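Local coordinates for protein MIP07328p (Drosophila melanogaster, PDB 6FKK) that probably acts as an axon guidance cue, a membrane-bound semaphorin with chemorepellent activity that binds semaphorin receptors through its extracellular part, at residues K75-V88 with E96-R108. Sequence-based numbering, arbitrary orientation.
Sequences KGKHEWDCHNYLRV and EVLLCGTNSYKPR
Lys77 turns at chi2 (-63°), which folds its chain over one face of the Tyr105 ring; CG sits 4.0 Å from the ring centroid in a CH-pi contact, and CE reaches the CE2 side. Asp81 comes in at the ring edge, its CB 3.5 Å from Tyr105 CE1 and its carboxylate plane turned 78° from the ring. With only an alanine at Tyr105, the ring that Lys77 and Asp81 share is gone, and the lysine chain would probably be freer to move, with a gap beside Asp81. Further along, Thr102 has OG1 between its own N and carbonyl carbon, and there it accepts from Tyr85 N at 3.0 Å while giving a weak bond to His83 O. In the backbone, Ser104 N donates to His83 O and Thr102 N to Tyr85 O (2.9 Å). Ser104 OG and Asn103 OD1 both hydrogen-bond to Ser64 OG, outside the two segments. From here the two segments run into the antiparallel hairpin of strands 86-91 and 97-101, the first two strands of a four-stranded sheet, a blade of the Sema-domain beta-propeller. A classic beta bulge interrupts the pairing, with Arg87 and Val88 both facing Cys100. Cys100 O takes Arg87 N at 3.0 Å, nearly straight at 173°, and also Val88 N, while Cys100 N returns a bond to Val88 O. Val88 CB packs 3.6 Å from Cys100 CB, beside the disulfide to Cys109, and Leu86 CD2 meets Leu99 CD1 at 3.8 Å.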
ATOM      1  N   LYS A  75      -3.026 -30.706 -11.676  1.00100.20           N
ATOM      2  CA  LYS A  75      -2.434 -29.621 -12.447  1.00114.75           C
ATOM      3  C   LYS A  75      -0.958 -29.406 -12.128  1.00123.85           C
ATOM      4  O   LYS A  75      -0.317 -28.574 -12.787  1.00113.50           O
ATOM      5  CB  LYS A  75      -3.202 -28.320 -12.200  1.00118.88           C
ATOM      6  CG  LYS A  75      -4.509 -28.186 -12.965  1.00118.77           C
ATOM      7  CD  LYS A  75      -5.279 -26.961 -12.496  1.00114.66           C
ATOM      8  CE  LYS A  75      -6.618 -26.832 -13.201  1.00119.20           C
ATOM      9  NZ  LYS A  75      -7.388 -25.664 -12.689  1.00104.14           N
ATOM     10  N   GLY A  76      -0.417 -30.116 -11.141  1.00127.56           N
ATOM     11  CA  GLY A  76       0.967 -29.974 -10.759  1.00120.14           C
ATOM     12  C   GLY A  76       1.251 -28.997  -9.640  1.00111.25           C
ATOM     13  O   GLY A  76       2.329 -28.397  -9.627  1.00106.97           O
ATOM     14  N   LYS A  77       0.321 -28.812  -8.704  1.00110.23           N
ATOM     15  CA  LYS A  77       0.508 -27.920  -7.569  1.00 94.65           C
ATOM     16  C   LYS A  77       0.517 -28.730  -6.278  1.00106.87           C
ATOM     17  O   LYS A  77      -0.054 -29.822  -6.204  1.00114.01           O
ATOM     18  CB  LYS A  77      -0.585 -26.848  -7.513  1.00 82.60           C
ATOM     19  CG  LYS A  77      -0.509 -25.830  -8.638  1.00 76.13           C
ATOM     20  CD  LYS A  77       0.792 -25.053  -8.569  1.00 76.56           C
ATOM     21  CE  LYS A  77       0.880 -24.020  -9.679  1.00 74.53           C
ATOM     22  NZ  LYS A  77       2.073 -23.142  -9.520  1.00 82.05           N
ATOM     23  N   HIS A  78       1.173 -28.182  -5.257  1.00111.70           N
ATOM     24  CA  HIS A  78       1.323 -28.890  -3.998  1.00130.61           C
ATOM     25  C   HIS A  78       0.056 -28.769  -3.153  1.00121.52           C
ATOM     26  O   HIS A  78      -0.901 -28.077  -3.507  1.00121.82           O
ATOM     27  CB  HIS A  78       2.535 -28.366  -3.228  1.00146.90           C
ATOM     28  CG  HIS A  78       3.844 -28.708  -3.866  1.00153.26           C
ATOM     29  ND1 HIS A  78       4.321 -28.053  -4.981  1.00151.83           N
ATOM     30  CD2 HIS A  78       4.772 -29.642  -3.552  1.00154.16           C
ATOM     31  CE1 HIS A  78       5.489 -28.565  -5.324  1.00151.38           C
ATOM     32  NE2 HIS A  78       5.786 -29.531  -4.474  1.00154.14           N
ATOM     33  N   GLU A  79       0.061 -29.469  -2.016  1.00107.83           N
ATOM     34  CA  GLU A  79      -1.122 -29.511  -1.159  1.00100.92           C
ATOM     35  C   GLU A  79      -1.464 -28.123  -0.634  1.00107.77           C
ATOM     36  O   GLU A  79      -2.631 -27.718  -0.627  1.00115.90           O
ATOM     37  CB  GLU A  79      -0.891 -30.492  -0.008  1.00 98.41           C
ATOM     38  CG  GLU A  79      -2.105 -30.774   0.880  1.00109.17           C
ATOM     39  CD  GLU A  79      -2.388 -29.663   1.874  1.00127.08           C
ATOM     40  OE1 GLU A  79      -3.574 -29.452   2.205  1.00133.59           O
ATOM     41  OE2 GLU A  79      -1.429 -28.997   2.313  1.00133.76           O
ATOM     42  N   TRP A  80      -0.453 -27.379  -0.184  1.00109.79           N
ATOM     43  CA  TRP A  80      -0.710 -26.073   0.415  1.00119.61           C
ATOM     44  C   TRP A  80      -1.269 -25.094  -0.608  1.00118.17           C
ATOM     45  O   TRP A  80      -1.960 -24.135  -0.240  1.00106.04           O
ATOM     46  CB  TRP A  80       0.561 -25.521   1.060  1.00125.29           C
ATOM     47  CG  TRP A  80       1.717 -25.410   0.110  1.00135.93           C
ATOM     48  CD1 TRP A  80       2.539 -26.420  -0.308  1.00137.91           C
ATOM     49  CD2 TRP A  80       2.187 -24.219  -0.533  1.00141.27           C
ATOM     50  NE1 TRP A  80       3.488 -25.931  -1.174  1.00139.35           N
ATOM     51  CE2 TRP A  80       3.294 -24.582  -1.328  1.00143.58           C
ATOM     52  CE3 TRP A  80       1.779 -22.883  -0.514  1.00135.63           C
ATOM     53  CZ2 TRP A  80       3.996 -23.656  -2.099  1.00140.52           C
ATOM     54  CZ3 TRP A  80       2.478 -21.963  -1.280  1.00135.01           C
ATOM     55  CH2 TRP A  80       3.574 -22.355  -2.061  1.00135.20           C
ATOM     56  N   ASP A  81      -0.995 -25.327  -1.890  1.00129.31           N
ATOM     57  CA  ASP A  81      -1.576 -24.497  -2.936  1.00133.91           C
ATOM     58  C   ASP A  81      -3.021 -24.877  -3.233  1.00124.36           C
ATOM     59  O   ASP A  81      -3.831 -24.005  -3.568  1.00123.48           O
ATOM     60  CB  ASP A  81      -0.737 -24.596  -4.209  1.00138.96           C
ATOM     61  CG  ASP A  81       0.434 -23.632  -4.215  1.00127.41           C
ATOM     62  OD1 ASP A  81       0.322 -22.542  -3.612  1.00120.96           O
ATOM     63  OD2 ASP A  81       1.465 -23.963  -4.837  1.00123.55           O
ATOM     64  N   CYS A  82      -3.367 -26.160  -3.101  1.00113.24           N
ATOM     65  CA  CYS A  82      -4.705 -26.648  -3.440  1.00111.01           C
ATOM     66  C   CYS A  82      -5.646 -26.451  -2.250  1.00102.52           C
ATOM     67  O   CYS A  82      -6.120 -27.393  -1.612  1.00105.17           O
ATOM     68  CB  CYS A  82      -4.647 -28.101  -3.886  1.00124.85           C
ATOM     69  SG  CYS A  82      -3.685 -28.361  -5.395  1.00139.39           S
ATOM     70  N   HIS A  83      -5.909 -25.178  -1.960  1.00 82.47           N
ATOM     71  CA  HIS A  83      -6.889 -24.769  -0.966  1.00 82.97           C
ATOM     72  C   HIS A  83      -7.644 -23.564  -1.515  1.00 82.17           C
ATOM     73  O   HIS A  83      -7.418 -23.127  -2.647  1.00 87.29           O
ATOM     74  CB  HIS A  83      -6.227 -24.447   0.380  1.00 86.44           C
ATOM     75  CG  HIS A  83      -5.968 -25.653   1.229  1.00 99.52           C
ATOM     76  ND1 HIS A  83      -6.884 -26.134   2.138  1.00102.41           N
ATOM     77  CD2 HIS A  83      -4.892 -26.473   1.308  1.00101.70           C
ATOM     78  CE1 HIS A  83      -6.387 -27.199   2.741  1.00107.57           C
ATOM     79  NE2 HIS A  83      -5.179 -27.426   2.255  1.00105.20           N
ATOM     80  N   ASN A  84      -8.546 -23.022  -0.706  1.00 71.58           N
ATOM     81  CA  ASN A  84      -9.363 -21.875  -1.098  1.00 69.73           C
ATOM     82  C   ASN A  84      -8.974 -20.692  -0.214  1.00 82.81           C
ATOM     83  O   ASN A  84      -9.547 -20.478   0.854  1.00 82.40           O
ATOM     84  CB  ASN A  84     -10.850 -22.192  -0.987  1.00 73.01           C
ATOM     85  CG  ASN A  84     -11.722 -21.070  -1.512  1.00 71.19           C
ATOM     86  OD1 ASN A  84     -11.297 -20.281  -2.357  1.00 68.28           O
ATOM     87  ND2 ASN A  84     -12.948 -20.989  -1.011  1.00 73.36           N
ATOM     88  N   TYR A  85      -7.992 -19.921  -0.674  1.00 70.22           N
ATOM     89  CA  TYR A  85      -7.555 -18.720   0.027  1.00 69.11           C
ATOM     90  C   TYR A  85      -8.447 -17.562  -0.400  1.00 69.07           C
ATOM     91  O   TYR A  85      -8.422 -17.146  -1.563  1.00 82.48           O
ATOM     92  CB  TYR A  85      -6.087 -18.424  -0.270  1.00 66.97           C
ATOM     93  CG  TYR A  85      -5.136 -19.503   0.196  1.00 70.21           C
ATOM     94  CD1 TYR A  85      -4.829 -20.587  -0.617  1.00 67.01           C
ATOM     95  CD2 TYR A  85      -4.542 -19.437   1.450  1.00 71.36           C
ATOM     96  CE1 TYR A  85      -3.962 -21.576  -0.193  1.00 76.28           C
ATOM     97  CE2 TYR A  85      -3.672 -20.420   1.882  1.00 78.64           C
ATOM     98  CZ  TYR A  85      -3.387 -21.487   1.058  1.00 81.45           C
ATOM     99  OH  TYR A  85      -2.521 -22.468   1.490  1.00 82.20           O
ATOM    100  N   LEU A  86      -9.238 -17.043   0.535  1.00 60.08           N
ATOM    101  CA  LEU A  86     -10.114 -15.920   0.227  1.00 67.67           C
ATOM    102  C   LEU A  86      -9.296 -14.640   0.123  1.00 71.36           C
ATOM    103  O   LEU A  86      -8.474 -14.343   0.996  1.00 76.37           O
ATOM    104  CB  LEU A  86     -11.202 -15.778   1.294  1.00 61.07           C
ATOM    105  CG  LEU A  86     -12.379 -16.752   1.189  1.00 64.91           C
ATOM    106  CD1 LEU A  86     -12.026 -18.129   1.735  1.00 67.40           C
ATOM    107  CD2 LEU A  86     -13.603 -16.190   1.894  1.00 79.44           C
ATOM    108  N   ARG A  87      -9.518 -13.884  -0.952  1.00 53.82           N
ATOM    109  CA  ARG A  87      -8.672 -12.739  -1.258  1.00 56.97           C
ATOM    110  C   ARG A  87      -9.425 -11.491  -1.697  1.00 51.64           C
ATOM    111  O   ARG A  87      -8.784 -10.454  -1.893  1.00 73.41           O
ATOM    112  CB  ARG A  87      -7.657 -13.112  -2.352  1.00 54.42           C
ATOM    113  CG  ARG A  87      -6.529 -14.013  -1.879  1.00 54.56           C
ATOM    114  CD  ARG A  87      -5.589 -13.261  -0.954  1.00 58.33           C
ATOM    115  NE  ARG A  87      -4.463 -14.082  -0.519  1.00 55.34           N
ATOM    116  CZ  ARG A  87      -4.426 -14.753   0.627  1.00 61.31           C
ATOM    117  NH1 ARG A  87      -5.457 -14.704   1.460  1.00 63.57           N
ATOM    118  NH2 ARG A  87      -3.357 -15.471   0.941  1.00 68.00           N
ATOM    119  N   VAL A  88     -10.745 -11.547  -1.869  1.00 51.35           N
ATOM    120  CA  VAL A  88     -11.513 -10.407  -2.367  1.00 50.59           C
ATOM    121  C   VAL A  88     -12.784 -10.273  -1.540  1.00 53.27           C
ATOM    122  O   VAL A  88     -13.578 -11.217  -1.460  1.00 56.84           O
ATOM    123  CB  VAL A  88     -11.868 -10.547  -3.859  1.00 54.32           C
ATOM    124  CG1 VAL A  88     -12.738  -9.385  -4.307  1.00 58.76           C
ATOM    125  CG2 VAL A  88     -10.609 -10.629  -4.709  1.00 56.66           C
ATOM    126  N   GLU A  96     -25.425  -6.483  -0.150  1.00139.08           N
ATOM    127  CA  GLU A  96     -24.864  -7.814  -0.308  1.00126.39           C
ATOM    128  C   GLU A  96     -23.377  -7.815   0.035  1.00119.05           C
ATOM    129  O   GLU A  96     -22.746  -6.770   0.216  1.00124.25           O
ATOM    130  CB  GLU A  96     -25.065  -8.317  -1.737  1.00119.65           C
ATOM    131  CG  GLU A  96     -26.492  -8.690  -2.086  1.00127.05           C
ATOM    132  CD  GLU A  96     -26.617  -9.227  -3.499  1.00132.91           C
ATOM    133  OE1 GLU A  96     -25.729  -8.931  -4.327  1.00128.43           O
ATOM    134  OE2 GLU A  96     -27.598  -9.948  -3.780  1.00136.74           O
ATOM    135  N   VAL A  97     -22.813  -9.018   0.111  1.00104.27           N
ATOM    136  CA  VAL A  97     -21.401  -9.222   0.405  1.00 83.24           C
ATOM    137  C   VAL A  97     -20.787 -10.025  -0.732  1.00 75.33           C
ATOM    138  O   VAL A  97     -21.315 -11.076  -1.111  1.00 99.37           O
ATOM    139  CB  VAL A  97     -21.199  -9.939   1.754  1.00 82.27           C
ATOM    140  CG1 VAL A  97     -19.772 -10.450   1.880  1.00 80.87           C
ATOM    141  CG2 VAL A  97     -21.537  -9.003   2.904  1.00 72.60           C
ATOM    142  N   LEU A  98     -19.681  -9.529  -1.276  1.00 75.89           N
ATOM    143  CA  LEU A  98     -18.968 -10.201  -2.354  1.00 78.49           C
ATOM    144  C   LEU A  98     -17.739 -10.896  -1.787  1.00 85.48           C
ATOM    145  O   LEU A  98     -16.950 -10.280  -1.064  1.00 91.12           O
ATOM    146  CB  LEU A  98     -18.567  -9.204  -3.443  1.00 61.32           C
ATOM    147  CG  LEU A  98     -17.712  -9.735  -4.595  1.00 71.89           C
ATOM    148  CD1 LEU A  98     -18.397 -10.898  -5.297  1.00 71.46           C
ATOM    149  CD2 LEU A  98     -17.394  -8.621  -5.582  1.00 59.54           C
ATOM    150  N   LEU A  99     -17.583 -12.179  -2.106  1.00 76.21           N
ATOM    151  CA  LEU A  99     -16.443 -12.959  -1.641  1.00 73.46           C
ATOM    152  C   LEU A  99     -15.877 -13.770  -2.794  1.00 84.39           C
ATOM    153  O   LEU A  99     -16.619 -14.481  -3.480  1.00 90.16           O
ATOM    154  CB  LEU A  99     -16.833 -13.892  -0.490  1.00 78.40           C
ATOM    155  CG  LEU A  99     -16.652 -13.348   0.927  1.00 87.22           C
ATOM    156  CD1 LEU A  99     -16.938 -14.440   1.947  1.00 97.44           C
ATOM    157  CD2 LEU A  99     -15.248 -12.794   1.107  1.00 92.41           C
ATOM    158  N   CYS A 100     -14.566 -13.669  -2.997  1.00 75.82           N
ATOM    159  CA  CYS A 100     -13.867 -14.411  -4.036  1.00 75.63           C
ATOM    160  C   CYS A 100     -12.633 -15.070  -3.434  1.00 78.98           C
ATOM    161  O   CYS A 100     -11.947 -14.475  -2.599  1.00 68.39           O
ATOM    162  CB  CYS A 100     -13.460 -13.498  -5.203  1.00 71.91           C
ATOM    163  SG  CYS A 100     -14.775 -12.437  -5.879  1.00 93.44           S
ATOM    164  N   GLY A 101     -12.355 -16.301  -3.864  1.00 77.06           N
ATOM    165  CA  GLY A 101     -11.218 -17.038  -3.353  1.00 70.59           C
ATOM    166  C   GLY A 101     -10.510 -17.790  -4.462  1.00 73.71           C
ATOM    167  O   GLY A 101     -11.048 -17.988  -5.555  1.00 77.35           O
ATOM    168  N   THR A 102      -9.281 -18.217  -4.155  1.00 68.16           N
ATOM    169  CA  THR A 102      -8.470 -18.922  -5.145  1.00 63.82           C
ATOM    170  C   THR A 102      -9.107 -20.249  -5.537  1.00 73.61           C
ATOM    171  O   THR A 102      -9.124 -20.611  -6.720  1.00 76.55           O
ATOM    172  CB  THR A 102      -7.057 -19.147  -4.609  1.00 60.67           C
ATOM    173  OG1 THR A 102      -7.090 -20.119  -3.556  1.00 78.81           O
ATOM    174  CG2 THR A 102      -6.480 -17.847  -4.070  1.00 56.22           C
ATOM    175  N   ASN A 103      -9.630 -20.990  -4.557  1.00 77.77           N
ATOM    176  CA  ASN A 103     -10.338 -22.249  -4.796  1.00 85.65           C
ATOM    177  C   ASN A 103      -9.470 -23.234  -5.581  1.00 80.69           C
ATOM    178  O   ASN A 103      -9.858 -23.739  -6.638  1.00 76.90           O
ATOM    179  CB  ASN A 103     -11.674 -21.997  -5.502  1.00 71.58           C
ATOM    180  CG  ASN A 103     -12.499 -23.261  -5.673  1.00 85.08           C
ATOM    181  OD1 ASN A 103     -12.412 -24.186  -4.866  1.00104.32           O
ATOM    182  ND2 ASN A 103     -13.292 -23.309  -6.737  1.00 80.50           N
ATOM    183  N   SER A 104      -8.276 -23.495  -5.054  1.00 78.74           N
ATOM    184  CA  SER A 104      -7.356 -24.482  -5.620  1.00 71.79           C
ATOM    185  C   SER A 104      -7.095 -24.208  -7.099  1.00 70.55           C
ATOM    186  O   SER A 104      -7.281 -25.070  -7.961  1.00 91.20           O
ATOM    187  CB  SER A 104      -7.889 -25.900  -5.408  1.00 76.15           C
ATOM    188  OG  SER A 104      -8.176 -26.136  -4.041  1.00 77.55           O
ATOM    189  N   TYR A 105      -6.665 -22.977  -7.388  1.00 81.74           N
ATOM    190  CA  TYR A 105      -6.389 -22.528  -8.752  1.00 81.94           C
ATOM    191  C   TYR A 105      -7.613 -22.670  -9.654  1.00 82.30           C
ATOM    192  O   TYR A 105      -7.494 -22.953 -10.849  1.00 88.45           O
ATOM    193  CB  TYR A 105      -5.184 -23.265  -9.347  1.00 85.16           C
ATOM    194  CG  TYR A 105      -3.863 -22.858  -8.726  1.00 84.52           C
ATOM    195  CD1 TYR A 105      -3.525 -23.258  -7.440  1.00 90.51           C
ATOM    196  CD2 TYR A 105      -2.955 -22.074  -9.428  1.00 79.34           C
ATOM    197  CE1 TYR A 105      -2.321 -22.887  -6.868  1.00 94.27           C
ATOM    198  CE2 TYR A 105      -1.747 -21.700  -8.866  1.00 83.18           C
ATOM    199  CZ  TYR A 105      -1.435 -22.109  -7.585  1.00 99.67           C
ATOM    200  OH  TYR A 105      -0.236 -21.739  -7.020  1.00 96.84           O
ATOM    201  N   LYS A 106      -8.798 -22.479  -9.080  1.00 81.60           N
ATOM    202  CA  LYS A 106     -10.055 -22.430  -9.828  1.00 78.87           C
ATOM    203  C   LYS A 106     -10.888 -21.300  -9.242  1.00 77.98           C
ATOM    204  O   LYS A 106     -11.919 -21.530  -8.600  1.00 87.04           O
ATOM    205  CB  LYS A 106     -10.788 -23.771  -9.756  1.00 89.74           C
ATOM    206  CG  LYS A 106     -11.995 -23.896 -10.676  1.00101.21           C
ATOM    207  CD  LYS A 106     -12.695 -25.234 -10.475  1.00110.06           C
ATOM    208  CE  LYS A 106     -13.859 -25.411 -11.440  1.00105.49           C
ATOM    209  NZ  LYS A 106     -14.930 -24.398 -11.232  1.00 99.99           N
ATOM    210  N   PRO A 107     -10.458 -20.051  -9.441  1.00 84.68           N
ATOM    211  CA  PRO A 107     -11.045 -18.937  -8.684  1.00 66.46           C
ATOM    212  C   PRO A 107     -12.521 -18.733  -8.997  1.00 75.36           C
ATOM    213  O   PRO A 107     -12.951 -18.810 -10.150  1.00 88.85           O
ATOM    214  CB  PRO A 107     -10.204 -17.731  -9.119  1.00 59.72           C
ATOM    215  CG  PRO A 107      -9.641 -18.116 -10.443  1.00 59.83           C
ATOM    216  CD  PRO A 107      -9.415 -19.596 -10.375  1.00 91.42           C
ATOM    217  N   ARG A 108     -13.296 -18.476  -7.944  1.00 83.29           N
ATOM    218  CA  ARG A 108     -14.730 -18.248  -8.044  1.00 84.43           C
ATOM    219  C   ARG A 108     -15.100 -17.051  -7.180  1.00 84.92           C
ATOM    220  O   ARG A 108     -14.362 -16.667  -6.269  1.00 64.38           O
ATOM    221  CB  ARG A 108     -15.533 -19.482  -7.604  1.00 71.97           C
ATOM    222  CG  ARG A 108     -15.090 -20.791  -8.243  1.00 73.94           C
ATOM    223  CD  ARG A 108     -15.636 -20.945  -9.651  1.00 79.43           C
ATOM    224  NE  ARG A 108     -17.083 -21.144  -9.651  1.00 78.37           N
ATOM    225  CZ  ARG A 108     -17.791 -21.461 -10.729  1.00100.76           C
ATOM    226  NH1 ARG A 108     -17.186 -21.620 -11.899  1.00113.67           N
ATOM    227  NH2 ARG A 108     -19.104 -21.624 -10.638  1.00102.40           N
TER